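Local coordinates for capsid protein (Infectious hypodermal and hematopoietic necrosis virus, PDB 3N7X), which forms, as sixty copies, the icosahedral shell of a shrimp densovirus, a parvovirus capsid built on a beta-barrel, and binds calcium, at residues A[107-112]-A[306-311]; A[130-133]-A[137-140]; A[216-221]-A[240-245]; A[269-274]-A[279-284]. All coordinates share one frame; numbering follows the deposited sequence.

Overall arrangement
The four contacts sit at two ends of an elongated capsid subunit. Contacts 1 and 3 lie side by side at one end, their centres about 11 Å apart; a backbone hydrogen bond from Trp111 N to Tyr221 O joins them, and both contacts are buried and reach the second subunit. Contacts 2 and 4 share the other end, beyond the chain's centre, with centres about 15 Å apart. Strand 111-131 runs between the two regions, contributing its beginning to contact 1 and its far end to contact 2. Chemistry follows place: a methionine methyl on a tyrosine ring, with a bridging water, in contact 1, a surface hairpin in contact 2, aromatic and polar groups around one indole in contact 3, and buried aliphatic branches in contact 4.

Contact 1 (A[107-112]-A[306-311]); sequences KTYGWK and LGMLQY
At the junction where helix 97-109 gives way to strand 111-131, a long strand of the capsid beta-barrel, Thr108 and Tyr109 receive the side chain of Met308 from the loop that follows strand 281-296. The methionine does nearly all the reaching. Its CG stands between the backbone N and the carbonyl carbon (chi1 75°), and the chain then bends at both remaining torsions, which folds the terminal methyl round to the tyrosine. Met308 CE comes obliquely to 3.3 Å from Tyr109 CE1; the methyl, not SD, makes the touch. Nearer the backbone, Met308 CG lies 3.4 Å from Thr108 O. The ring has a second neighbour within its own segment: Thr108 CG2 sits over the centre of one face of Tyr109, 3.6 Å above its plane. Tyr109 OH is hydrogen-bonded to Gln97 NE2 of the third subunit, so the ring that packs on Met308 also takes part in a subunit interface. On the other segment, three successive backbone bonds from residue i+3 to residue i, beginning with Leu309 N to Leu306 O, make a run of turns. Gln310 bonds to the second subunit. Gly110, the first residue after the helix, has a positive phi of 105°, and a CB here would jam against the carbonyl O of Tyr109. The one polar link between the segments is indirect: a water donates to Tyr109 O at 2.8 Å and lies 2.9 Å from Tyr311 OH, hydrogen-bonded to both.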
loop_
_atom_site.group_PDB
_atom_site.type_symbol
_atom_site.label_atom_id
_atom_site.label_comp_id
_atom_site.label_asym_id
_atom_site.label_seq_id
_atom_site.Cartn_x
_atom_site.Cartn_y
_atom_site.Cartn_z
ATOM N N LYS A 107 36.144 -54.611 -75.601
ATOM C CA LYS A 107 35.973 -54.651 -77.036
ATOM C C LYS A 107 34.530 -54.819 -77.468
ATOM O O LYS A 107 34.043 -54.097 -78.334
ATOM C CB LYS A 107 36.804 -55.795 -77.620
ATOM C CG LYS A 107 36.617 -55.987 -79.122
ATOM C CD LYS A 107 37.262 -57.279 -79.612
ATOM C CE LYS A 107 36.633 -58.499 -78.945
ATOM N NZ LYS A 107 37.212 -59.796 -79.427
ATOM N N THR A 108 33.844 -55.770 -76.854
ATOM C CA THR A 108 32.476 -56.061 -77.233
ATOM C C THR A 108 31.364 -55.253 -76.587
ATOM O O THR A 108 30.410 -54.869 -77.259
ATOM C CB THR A 108 32.170 -57.543 -76.991
ATOM O OG1 THR A 108 33.122 -58.344 -77.704
ATOM C CG2 THR A 108 30.765 -57.880 -77.462
ATOM N N TYR A 109 31.472 -54.985 -75.295
ATOM C CA TYR A 109 30.397 -54.278 -74.621
ATOM C C TYR A 109 30.586 -52.804 -74.311
ATOM O O TYR A 109 29.632 -52.134 -73.927
ATOM C CB TYR A 109 30.018 -55.065 -73.370
ATOM C CG TYR A 109 29.544 -56.456 -73.734
ATOM C CD1 TYR A 109 28.287 -56.651 -74.311
ATOM C CD2 TYR A 109 30.380 -57.567 -73.588
ATOM C CE1 TYR A 109 27.875 -57.912 -74.737
ATOM C CE2 TYR A 109 29.975 -58.837 -74.018
ATOM C CZ TYR A 109 28.721 -58.997 -74.591
ATOM O OH TYR A 109 28.309 -60.232 -75.037
ATOM N N GLY A 110 31.798 -52.290 -74.473
ATOM C CA GLY A 110 32.002 -50.871 -74.233
ATOM C C GLY A 110 32.697 -50.441 -72.959
ATOM O O GLY A 110 32.700 -51.155 -71.949
ATOM N N TRP A 111 33.270 -49.244 -73.009
ATOM C CA TRP A 111 33.997 -48.694 -71.879
ATOM C C TRP A 111 34.017 -47.166 -71.889
ATOM O O TRP A 111 33.656 -46.532 -72.885
ATOM C CB TRP A 111 35.436 -49.215 -71.901
ATOM C CG TRP A 111 36.080 -49.083 -73.255
ATOM C CD1 TRP A 111 36.157 -50.044 -74.223
ATOM C CD2 TRP A 111 36.699 -47.910 -73.806
ATOM N NE1 TRP A 111 36.784 -49.544 -75.341
ATOM C CE2 TRP A 111 37.127 -48.237 -75.112
ATOM C CE3 TRP A 111 36.930 -46.614 -73.323
ATOM C CZ2 TRP A 111 37.780 -47.315 -75.945
ATOM C CZ3 TRP A 111 37.579 -45.694 -74.151
ATOM C CH2 TRP A 111 37.996 -46.053 -75.449
ATOM N N LYS A 112 34.445 -46.594 -70.765
ATOM C CA LYS A 112 34.562 -45.147 -70.587
ATOM C C LYS A 112 35.820 -44.904 -69.786
ATOM O O LYS A 112 36.232 -45.757 -68.998
ATOM C CB LYS A 112 33.435 -44.571 -69.727
ATOM C CG LYS A 112 32.057 -44.610 -70.282
ATOM C CD LYS A 112 31.101 -44.015 -69.264
ATOM C CE LYS A 112 29.686 -44.034 -69.796
ATOM N NZ LYS A 112 28.730 -43.478 -68.812
ATOM N N LEU A 306 23.545 -57.762 -79.641
ATOM C CA LEU A 306 23.914 -56.970 -80.810
ATOM C C LEU A 306 23.502 -55.520 -80.630
ATOM O O LEU A 306 23.968 -54.633 -81.345
ATOM C CB LEU A 306 23.236 -57.520 -82.057
ATOM C CG LEU A 306 23.693 -58.903 -82.512
ATOM C CD1 LEU A 306 22.792 -59.371 -83.644
ATOM C CD2 LEU A 306 25.154 -58.853 -82.958
ATOM N N GLY A 307 22.620 -55.298 -79.662
ATOM C CA GLY A 307 22.120 -53.967 -79.397
ATOM C C GLY A 307 23.167 -52.891 -79.213
ATOM O O GLY A 307 22.953 -51.749 -79.621
ATOM N N MET A 308 24.300 -53.239 -78.613
ATOM C CA MET A 308 25.338 -52.246 -78.376
ATOM C C MET A 308 25.812 -51.565 -79.659
ATOM O O MET A 308 26.387 -50.477 -79.614
ATOM C CB MET A 308 26.528 -52.866 -77.626
ATOM C CG MET A 308 27.445 -53.754 -78.453
ATOM S SD MET A 308 26.735 -55.350 -78.905
ATOM C CE MET A 308 26.816 -56.202 -77.348
ATOM N N LEU A 309 25.564 -52.189 -80.805
ATOM C CA LEU A 309 25.974 -51.601 -82.074
ATOM C C LEU A 309 25.288 -50.264 -82.330
ATOM O O LEU A 309 25.760 -49.458 -83.135
ATOM C CB LEU A 309 25.661 -52.549 -83.233
ATOM C CG LEU A 309 26.473 -53.845 -83.295
ATOM C CD1 LEU A 309 26.036 -54.664 -84.497
ATOM C CD2 LEU A 309 27.956 -53.521 -83.383
ATOM N N GLN A 310 24.174 -50.031 -81.643
ATOM C CA GLN A 310 23.416 -48.799 -81.813
ATOM C C GLN A 310 23.941 -47.625 -81.002
ATOM O O GLN A 310 23.646 -46.473 -81.322
ATOM C CB GLN A 310 21.949 -49.016 -81.438
ATOM C CG GLN A 310 21.155 -49.867 -82.399
ATOM C CD GLN A 310 19.693 -49.928 -82.015
ATOM O OE1 GLN A 310 19.031 -48.899 -81.898
ATOM N NE2 GLN A 310 19.180 -51.133 -81.813
ATOM N N TYR A 311 24.711 -47.899 -79.952
ATOM C CA TYR A 311 25.212 -46.805 -79.128
ATOM C C TYR A 311 26.708 -46.794 -78.830
ATOM O O TYR A 311 27.219 -45.807 -78.308
ATOM C CB TYR A 311 24.416 -46.738 -77.815
ATOM C CG TYR A 311 24.490 -47.996 -76.985
ATOM C CD1 TYR A 311 25.603 -48.266 -76.188
ATOM C CD2 TYR A 311 23.457 -48.933 -77.015
ATOM C CE1 TYR A 311 25.687 -49.440 -75.439
ATOM C CE2 TYR A 311 23.529 -50.112 -76.273
ATOM C CZ TYR A 311 24.647 -50.360 -75.486
ATOM O OH TYR A 311 24.723 -51.523 -74.749
HETATM O O HOH W 1 26.969 -53.107 -73.718
#

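Contact 2 (A[130-133]-A[137-140]); sequences LKVS and SFET
Phe138 and Leu130 meet twice, once through their backbones and once through their side chains. Phe138 N donates to Leu130 O over 3.1 Å, with 157° at the hydrogen and the donor nearly along the C=O axis. The same oxygen is approached by Ser137 CA at 3.2 Å in a CA-H...O contact. On the side-chain level, Leu130 CB rests over one face of the Phe138 ring, 3.9 Å from CZ. The ring reaches this place because CG of Phe138 lies between its backbone N and carbonyl carbon (chi1 52°), which lays the aromatic group across the neighbouring chain instead of along its own. Val132 then adds a methyl from further along, crossing the ring at about a right angle with CG1 3.9 Å from Phe138 CE2.

These residues belong to the beta hairpin made by strands 111-131 and 137-141, probably the D-E hairpin that in parvoviruses surrounds the five-fold channel. Leu130 N and Phe138 O are too far apart to bond directly, and a water bridges them: it accepts from Leu130 N at 3.0 Å, donates to Phe138 O at 2.9 Å and donates to Thr140 OG1 at 3.0 Å, thus tying the two strands through three bonds. Beside Ser137, the Lys131 chain bends at its last torsion and NZ bonds to Asp129 O. The same pairing recurs on both neighbours, as expected round a symmetry axis: Lys131 makes a cation-pi contact with Phe138 of the fifth subunit, and Phe138 one with Lys131 of the fourth.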
loop_
_atom_site.group_PDB
_atom_site.type_symbol
_atom_site.label_atom_id
_atom_site.label_comp_id
_atom_site.label_asym_id
_atom_site.label_seq_id
_atom_site.Cartn_x
_atom_site.Cartn_y
_atom_site.Cartn_z
ATOM N N LEU A 130 82.066 -32.167 -66.932
ATOM C CA LEU A 130 83.353 -32.499 -66.334
ATOM C C LEU A 130 84.127 -33.420 -67.267
ATOM O O LEU A 130 83.552 -34.282 -67.936
ATOM C CB LEU A 130 83.165 -33.191 -64.986
ATOM C CG LEU A 130 82.594 -32.323 -63.866
ATOM C CD1 LEU A 130 82.456 -33.150 -62.599
ATOM C CD2 LEU A 130 83.505 -31.130 -63.629
ATOM N N LYS A 131 85.437 -33.237 -67.308
ATOM C CA LYS A 131 86.281 -34.048 -68.167
ATOM C C LYS A 131 87.664 -34.227 -67.575
ATOM O O LYS A 131 88.117 -33.423 -66.763
ATOM C CB LYS A 131 86.388 -33.402 -69.548
ATOM C CG LYS A 131 86.445 -31.882 -69.520
ATOM C CD LYS A 131 86.523 -31.326 -70.932
ATOM C CE LYS A 131 86.052 -29.880 -71.010
ATOM N NZ LYS A 131 84.572 -29.759 -70.832
ATOM N N VAL A 132 88.326 -35.302 -67.984
ATOM C CA VAL A 132 89.673 -35.600 -67.520
ATOM C C VAL A 132 90.653 -35.172 -68.605
ATOM O O VAL A 132 90.298 -35.134 -69.785
ATOM C CB VAL A 132 89.838 -37.107 -67.249
ATOM C CG1 VAL A 132 89.128 -37.478 -65.958
ATOM C CG2 VAL A 132 89.257 -37.909 -68.416
ATOM N N SER A 133 91.879 -34.843 -68.207
ATOM C CA SER A 133 92.904 -34.411 -69.158
ATOM C C SER A 133 93.033 -35.407 -70.303
ATOM O O SER A 133 93.181 -36.613 -70.078
ATOM C CB SER A 133 94.254 -34.262 -68.455
ATOM O OG SER A 133 94.134 -33.431 -67.312
ATOM N N SER A 137 84.114 -35.937 -71.933
ATOM C CA SER A 137 83.233 -35.574 -70.837
ATOM C C SER A 137 82.523 -36.813 -70.321
ATOM O O SER A 137 82.221 -37.729 -71.087
ATOM C CB SER A 137 82.182 -34.570 -71.313
ATOM O OG SER A 137 82.775 -33.361 -71.751
ATOM N N PHE A 138 82.264 -36.847 -69.020
ATOM C CA PHE A 138 81.541 -37.968 -68.443
ATOM C C PHE A 138 80.353 -37.453 -67.639
ATOM O O PHE A 138 80.376 -36.337 -67.115
ATOM C CB PHE A 138 82.468 -38.847 -67.590
ATOM C CG PHE A 138 83.258 -38.099 -66.554
ATOM C CD1 PHE A 138 82.804 -38.014 -65.240
ATOM C CD2 PHE A 138 84.473 -37.506 -66.883
ATOM C CE1 PHE A 138 83.554 -37.354 -64.265
ATOM C CE2 PHE A 138 85.231 -36.842 -65.916
ATOM C CZ PHE A 138 84.771 -36.768 -64.604
ATOM N N GLU A 139 79.303 -38.264 -67.573
ATOM C CA GLU A 139 78.083 -37.909 -66.863
ATOM C C GLU A 139 78.264 -37.974 -65.349
ATOM O O GLU A 139 78.918 -38.878 -64.831
ATOM C CB GLU A 139 76.951 -38.857 -67.272
ATOM C CG GLU A 139 75.556 -38.325 -66.992
ATOM C CD GLU A 139 74.904 -37.712 -68.221
ATOM O OE1 GLU A 139 75.619 -37.076 -69.023
ATOM O OE2 GLU A 139 73.673 -37.858 -68.386
ATOM N N THR A 140 77.685 -37.007 -64.647
ATOM C CA THR A 140 77.743 -36.974 -63.189
ATOM C C THR A 140 76.538 -36.223 -62.649
ATOM O O THR A 140 75.760 -35.631 -63.402
ATOM C CB THR A 140 78.985 -36.224 -62.645
ATOM O OG1 THR A 140 78.914 -34.844 -63.026
ATOM C CG2 THR A 140 80.264 -36.838 -63.171
HETATM O O HOH W 2 79.923 -33.869 -65.675
#

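Contact 3 (A[216-221]-A[240-245])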
loop_
_atom_site.group_PDB
_atom_site.type_symbol
_atom_site.label_atom_id
_atom_site.label_comp_id
_atom_site.label_asym_id
_atom_site.label_seq_id
_atom_site.Cartn_x
_atom_site.Cartn_y
_atom_site.Cartn_z
ATOM N N ASP A 216 35.211 -37.647 -71.595
ATOM C CA ASP A 216 33.791 -37.379 -71.747
ATOM C C ASP A 216 33.077 -38.686 -71.426
ATOM O O ASP A 216 33.448 -39.743 -71.939
ATOM C CB ASP A 216 33.477 -36.967 -73.175
ATOM C CG ASP A 216 32.078 -36.432 -73.315
ATOM O OD1 ASP A 216 31.924 -35.193 -73.355
ATOM O OD2 ASP A 216 31.131 -37.247 -73.363
ATOM N N THR A 217 32.045 -38.618 -70.597
ATOM C CA THR A 217 31.343 -39.829 -70.200
ATOM C C THR A 217 29.925 -40.009 -70.720
ATOM O O THR A 217 29.209 -40.896 -70.249
ATOM C CB THR A 217 31.297 -39.943 -68.667
ATOM O OG1 THR A 217 30.689 -38.765 -68.119
ATOM C CG2 THR A 217 32.696 -40.096 -68.101
ATOM N N ARG A 218 29.509 -39.200 -71.688
ATOM C CA ARG A 218 28.151 -39.333 -72.208
ATOM C C ARG A 218 27.942 -40.617 -73.018
ATOM O O ARG A 218 26.815 -41.108 -73.119
ATOM C CB ARG A 218 27.776 -38.115 -73.065
ATOM C CG ARG A 218 28.233 -38.167 -74.518
ATOM C CD ARG A 218 28.067 -36.799 -75.148
ATOM N NE ARG A 218 28.945 -35.834 -74.493
ATOM C CZ ARG A 218 28.683 -34.539 -74.354
ATOM N NH1 ARG A 218 27.552 -34.026 -74.824
ATOM N NH2 ARG A 218 29.556 -33.753 -73.741
ATOM N N ASN A 219 29.017 -41.161 -73.587
ATOM C CA ASN A 219 28.914 -42.379 -74.389
ATOM C C ASN A 219 29.741 -43.541 -73.863
ATOM O O ASN A 219 30.568 -43.388 -72.964
ATOM C CB ASN A 219 29.386 -42.130 -75.825
ATOM C CG ASN A 219 28.649 -41.002 -76.498
ATOM O OD1 ASN A 219 27.420 -40.939 -76.466
ATOM N ND2 ASN A 219 29.397 -40.108 -77.131
ATOM N N TRP A 220 29.490 -44.709 -74.447
ATOM C CA TRP A 220 30.246 -45.919 -74.159
ATOM C C TRP A 220 31.035 -46.094 -75.459
ATOM O O TRP A 220 30.525 -45.788 -76.542
ATOM C CB TRP A 220 29.329 -47.130 -73.953
ATOM C CG TRP A 220 28.629 -47.166 -72.625
ATOM C CD1 TRP A 220 27.299 -46.956 -72.392
ATOM C CD2 TRP A 220 29.226 -47.424 -71.346
ATOM N NE1 TRP A 220 27.030 -47.066 -71.047
ATOM C CE2 TRP A 220 28.192 -47.352 -70.381
ATOM C CE3 TRP A 220 30.533 -47.710 -70.921
ATOM C CZ2 TRP A 220 28.423 -47.555 -69.014
ATOM C CZ3 TRP A 220 30.766 -47.912 -69.559
ATOM C CH2 TRP A 220 29.711 -47.832 -68.622
ATOM N N TYR A 221 32.270 -46.566 -75.362
ATOM C CA TYR A 221 33.101 -46.754 -76.544
ATOM C C TYR A 221 33.493 -48.213 -76.689
ATOM O O TYR A 221 33.657 -48.920 -75.694
ATOM C CB TYR A 221 34.341 -45.861 -76.439
ATOM C CG TYR A 221 33.976 -44.391 -76.432
ATOM C CD1 TYR A 221 33.918 -43.663 -77.620
ATOM C CD2 TYR A 221 33.576 -43.756 -75.252
ATOM C CE1 TYR A 221 33.460 -42.340 -77.640
ATOM C CE2 TYR A 221 33.114 -42.436 -75.261
ATOM C CZ TYR A 221 33.056 -41.737 -76.462
ATOM O OH TYR A 221 32.569 -40.451 -76.493
ATOM N N ILE A 240 39.664 -32.510 -83.031
ATOM C CA ILE A 240 39.436 -33.767 -82.329
ATOM C C ILE A 240 37.976 -34.183 -82.254
ATOM O O ILE A 240 37.126 -33.413 -81.812
ATOM C CB ILE A 240 39.964 -33.698 -80.889
ATOM C CG1 ILE A 240 41.424 -33.246 -80.888
ATOM C CG2 ILE A 240 39.819 -35.061 -80.226
ATOM C CD1 ILE A 240 42.343 -34.146 -81.690
ATOM N N LYS A 241 37.695 -35.414 -82.663
ATOM C CA LYS A 241 36.332 -35.922 -82.619
ATOM C C LYS A 241 36.312 -37.446 -82.633
ATOM O O LYS A 241 37.201 -38.076 -83.206
ATOM C CB LYS A 241 35.544 -35.409 -83.819
ATOM C CG LYS A 241 35.959 -36.039 -85.135
ATOM C CD LYS A 241 35.084 -35.532 -86.265
ATOM C CE LYS A 241 35.179 -36.418 -87.501
ATOM N NZ LYS A 241 36.532 -36.401 -88.097
ATOM N N TRP A 242 35.303 -38.034 -81.994
ATOM C CA TRP A 242 35.155 -39.484 -81.981
ATOM C C TRP A 242 34.138 -39.817 -83.065
ATOM O O TRP A 242 33.538 -38.907 -83.640
ATOM C CB TRP A 242 34.686 -39.979 -80.610
ATOM C CG TRP A 242 33.446 -39.328 -80.070
ATOM C CD1 TRP A 242 32.173 -39.445 -80.555
ATOM C CD2 TRP A 242 33.355 -38.490 -78.908
ATOM N NE1 TRP A 242 31.296 -38.736 -79.766
ATOM C CE2 TRP A 242 31.994 -38.140 -78.748
ATOM C CE3 TRP A 242 34.293 -38.000 -77.986
ATOM C CZ2 TRP A 242 31.546 -37.325 -77.703
ATOM C CZ3 TRP A 242 33.847 -37.188 -76.945
ATOM C CH2 TRP A 242 32.483 -36.859 -76.814
ATOM N N ASP A 243 33.936 -41.099 -83.351
ATOM C CA ASP A 243 32.999 -41.483 -84.406
ATOM C C ASP A 243 31.725 -42.160 -83.937
ATOM O O ASP A 243 31.676 -42.770 -82.866
ATOM C CB ASP A 243 33.697 -42.375 -85.429
ATOM C CG ASP A 243 34.909 -41.705 -86.050
ATOM O OD1 ASP A 243 34.785 -40.541 -86.501
ATOM O OD2 ASP A 243 35.984 -42.342 -86.092
ATOM N N LYS A 244 30.699 -42.054 -84.777
ATOM C CA LYS A 244 29.381 -42.612 -84.505
ATOM C C LYS A 244 29.363 -44.133 -84.464
ATOM O O LYS A 244 30.252 -44.795 -84.997
ATOM C CB LYS A 244 28.389 -42.145 -85.575
ATOM C CG LYS A 244 28.654 -42.742 -86.959
ATOM C CD LYS A 244 27.663 -42.238 -88.013
ATOM C CE LYS A 244 26.227 -42.698 -87.752
ATOM N NZ LYS A 244 26.059 -44.178 -87.868
ATOM N N PRO A 245 28.342 -44.706 -83.810
ATOM C CA PRO A 245 28.203 -46.163 -83.713
ATOM C C PRO A 245 27.904 -46.724 -85.112
ATOM O O PRO A 245 27.473 -45.978 -85.997
ATOM C CB PRO A 245 27.011 -46.333 -82.766
ATOM C CG PRO A 245 27.068 -45.090 -81.910
ATOM C CD PRO A 245 27.382 -44.022 -82.922
#
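Tyr221 stands almost upright on Trp242. Its edge is turned to the indole face in an edge-to-face pair, with the phenol and five-membered ring centroids 5.4 Å apart and the planes at 72°. The hydroxyl leads the approach: Tyr221 OH hangs 3.1 Å above the indole plane, over its centre, while Tyr221 CE1 touches Trp242 CG at 3.9 Å. Trp242 is delivered by a first torsion that sets CG between the backbone N and the carbonyl carbon (chi1 53°), and its six-membered ring lies against Asp216, at the Asx turn of residues 216-218. The contact joins the loop leading into the short strand 220-221, paired in parallel with 312-313, to the loop before strand 264-268.

The amide of Asn219 is also nearly perpendicular to the indole, the planes being 88° apart. Its ND2 lies 3.5 Å from Trp242 NE1, and the two donors converge on a shared acceptor, the backbone oxygen of Val251. Asn219 ND2 also donates to Tyr221 OH at 3.3 Å, in the amide plane, which ties the hydroxyl into place above the ring.

Farther along the indole, Asp216 CG approaches Trp242 CH2 at 3.5 Å. The carboxylate is paired side-on with Arg218 in a salt bridge, NE to OD2 and NH2 to OD1, both at 2.8 Å and in the guanidinium plane. Asp216 OD2 further accepts from Arg218 N, forming the Asx turn, and Arg218 NH1 carries the network on to Asp255 O of the second subunit. With the carboxylate paired against the guanidinium, its charge beside the indole is probably well compensated.

Contact 4 (A[269-274]-A[279-284])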
loop_
_atom_site.group_PDB
_atom_site.type_symbol
_atom_site.label_atom_id
_atom_site.label_comp_id
_atom_site.label_asym_id
_atom_site.label_seq_id
_atom_site.Cartn_x
_atom_site.Cartn_y
_atom_site.Cartn_z
ATOM N N SER A 269 66.106 -26.827 -69.486
ATOM C CA SER A 269 66.408 -25.459 -69.896
ATOM C C SER A 269 67.827 -25.373 -70.471
ATOM O O SER A 269 68.804 -25.694 -69.795
ATOM C CB SER A 269 66.248 -24.510 -68.707
ATOM O OG SER A 269 66.177 -23.168 -69.148
ATOM N N PRO A 270 67.952 -24.946 -71.738
ATOM C CA PRO A 270 69.248 -24.821 -72.415
ATOM C C PRO A 270 70.079 -23.649 -71.898
ATOM O O PRO A 270 69.807 -22.496 -72.222
ATOM C CB PRO A 270 68.849 -24.655 -73.874
ATOM C CG PRO A 270 67.578 -23.867 -73.768
ATOM C CD PRO A 270 66.848 -24.556 -72.635
ATOM N N ILE A 271 71.105 -23.957 -71.113
ATOM C CA ILE A 271 71.957 -22.927 -70.527
ATOM C C ILE A 271 73.169 -22.500 -71.359
ATOM O O ILE A 271 74.069 -23.300 -71.616
ATOM C CB ILE A 271 72.492 -23.381 -69.150
ATOM C CG1 ILE A 271 71.347 -23.920 -68.293
ATOM C CG2 ILE A 271 73.181 -22.217 -68.448
ATOM C CD1 ILE A 271 70.246 -22.924 -68.041
ATOM N N LYS A 272 73.184 -21.234 -71.767
ATOM C CA LYS A 272 74.299 -20.665 -72.520
ATOM C C LYS A 272 75.019 -19.717 -71.574
ATOM O O LYS A 272 74.380 -19.046 -70.766
ATOM C CB LYS A 272 73.817 -19.847 -73.720
ATOM C CG LYS A 272 73.507 -20.646 -74.955
ATOM C CD LYS A 272 73.302 -19.721 -76.143
ATOM C CE LYS A 272 72.885 -20.508 -77.376
ATOM N NZ LYS A 272 72.627 -19.648 -78.573
ATOM N N GLY A 273 76.341 -19.656 -71.674
ATOM C CA GLY A 273 77.101 -18.761 -70.821
ATOM C C GLY A 273 77.238 -17.410 -71.497
ATOM O O GLY A 273 76.864 -17.268 -72.660
ATOM N N PRO A 274 77.786 -16.402 -70.807
ATOM C CA PRO A 274 77.955 -15.060 -71.381
ATOM C C PRO A 274 78.846 -15.065 -72.628
ATOM O O PRO A 274 78.734 -14.184 -73.485
ATOM C CB PRO A 274 78.601 -14.265 -70.243
ATOM C CG PRO A 274 78.309 -15.075 -69.008
ATOM C CD PRO A 274 78.418 -16.489 -69.482
ATOM N N LEU A 279 76.171 -25.513 -71.845
ATOM C CA LEU A 279 76.301 -26.604 -70.892
ATOM C C LEU A 279 75.567 -27.847 -71.365
ATOM O O LEU A 279 74.660 -27.772 -72.196
ATOM C CB LEU A 279 75.755 -26.186 -69.525
ATOM C CG LEU A 279 76.442 -25.010 -68.828
ATOM C CD1 LEU A 279 75.836 -24.839 -67.442
ATOM C CD2 LEU A 279 77.943 -25.258 -68.723
ATOM N N LYS A 280 75.982 -28.995 -70.843
ATOM C CA LYS A 280 75.352 -30.265 -71.180
ATOM C C LYS A 280 74.622 -30.721 -69.926
ATOM O O LYS A 280 75.187 -31.406 -69.067
ATOM C CB LYS A 280 76.403 -31.299 -71.592
ATOM C CG LYS A 280 77.230 -30.896 -72.804
ATOM C CD LYS A 280 78.088 -32.056 -73.307
ATOM C CE LYS A 280 79.044 -31.615 -74.412
ATOM N NZ LYS A 280 80.075 -30.657 -73.901
ATOM N N LEU A 281 73.362 -30.318 -69.821
ATOM C CA LEU A 281 72.554 -30.659 -68.664
ATOM C C LEU A 281 71.369 -31.537 -69.032
ATOM O O LEU A 281 70.926 -31.565 -70.180
ATOM C CB LEU A 281 72.043 -29.380 -67.987
ATOM C CG LEU A 281 73.077 -28.317 -67.605
ATOM C CD1 LEU A 281 72.361 -27.126 -66.997
ATOM C CD2 LEU A 281 74.089 -28.892 -66.620
ATOM N N GLY A 282 70.859 -32.250 -68.034
ATOM C CA GLY A 282 69.717 -33.117 -68.227
ATOM C C GLY A 282 69.159 -33.446 -66.862
ATOM O O GLY A 282 69.575 -32.853 -65.867
ATOM N N CYS A 283 68.220 -34.379 -66.797
ATOM C CA CYS A 283 67.653 -34.760 -65.515
ATOM C C CYS A 283 66.829 -36.025 -65.651
ATOM O O CYS A 283 66.457 -36.428 -66.756
ATOM C CB CYS A 283 66.765 -33.645 -64.978
ATOM S SG CYS A 283 65.183 -33.520 -65.838
ATOM N N ARG A 284 66.556 -36.653 -64.515
ATOM C CA ARG A 284 65.748 -37.862 -64.466
ATOM C C ARG A 284 64.676 -37.652 -63.416
ATOM O O ARG A 284 64.950 -37.148 -62.326
ATOM C CB ARG A 284 66.594 -39.071 -64.084
ATOM C CG ARG A 284 65.787 -40.259 -63.559
ATOM C CD ARG A 284 66.751 -41.377 -63.291
ATOM N NE ARG A 284 66.244 -42.517 -62.529
ATOM C CZ ARG A 284 65.758 -42.451 -61.297
ATOM N NH1 ARG A 284 65.677 -41.293 -60.665
ATOM N NH2 ARG A 284 65.432 -43.563 -60.664
#
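A chi1 of -48° sets CG1 of Ile271 beside its backbone N, opposite the carbonyl carbon, and CG2 anti to that N, which splits the two branches between two leucines. The first branch serves Leu281, whose CD1 is 3.6 Å from Ile271 CG1; the second serves Leu279, whose CD1 is 3.9 Å from Ile271 CG2. Both leucines meet the isoleucine at an oblique angle.

The backbones add one straight bond, Leu279 N to Ile271 O at 3.1 Å with 170° at the hydrogen. It closes the loop between strands 264-268 and 281-296, probably the last two strands of the parvovirus jelly roll. Leu281 also touches Met127 and Asp129 of strand 111-131, while Lys280 bonds to Lys128 through the backbone. Ile271 packs on Arg284 of the fifth subunit, and Leu279 on Leu126 of that same copy.

The chemistry is therefore mostly aliphatic: the three buried side chains meet through aliphatic carbons alone, while the single hydrogen bond, Leu279 N to Ile271 O, pairs one N-H and one carbonyl oxygen of these buried residues.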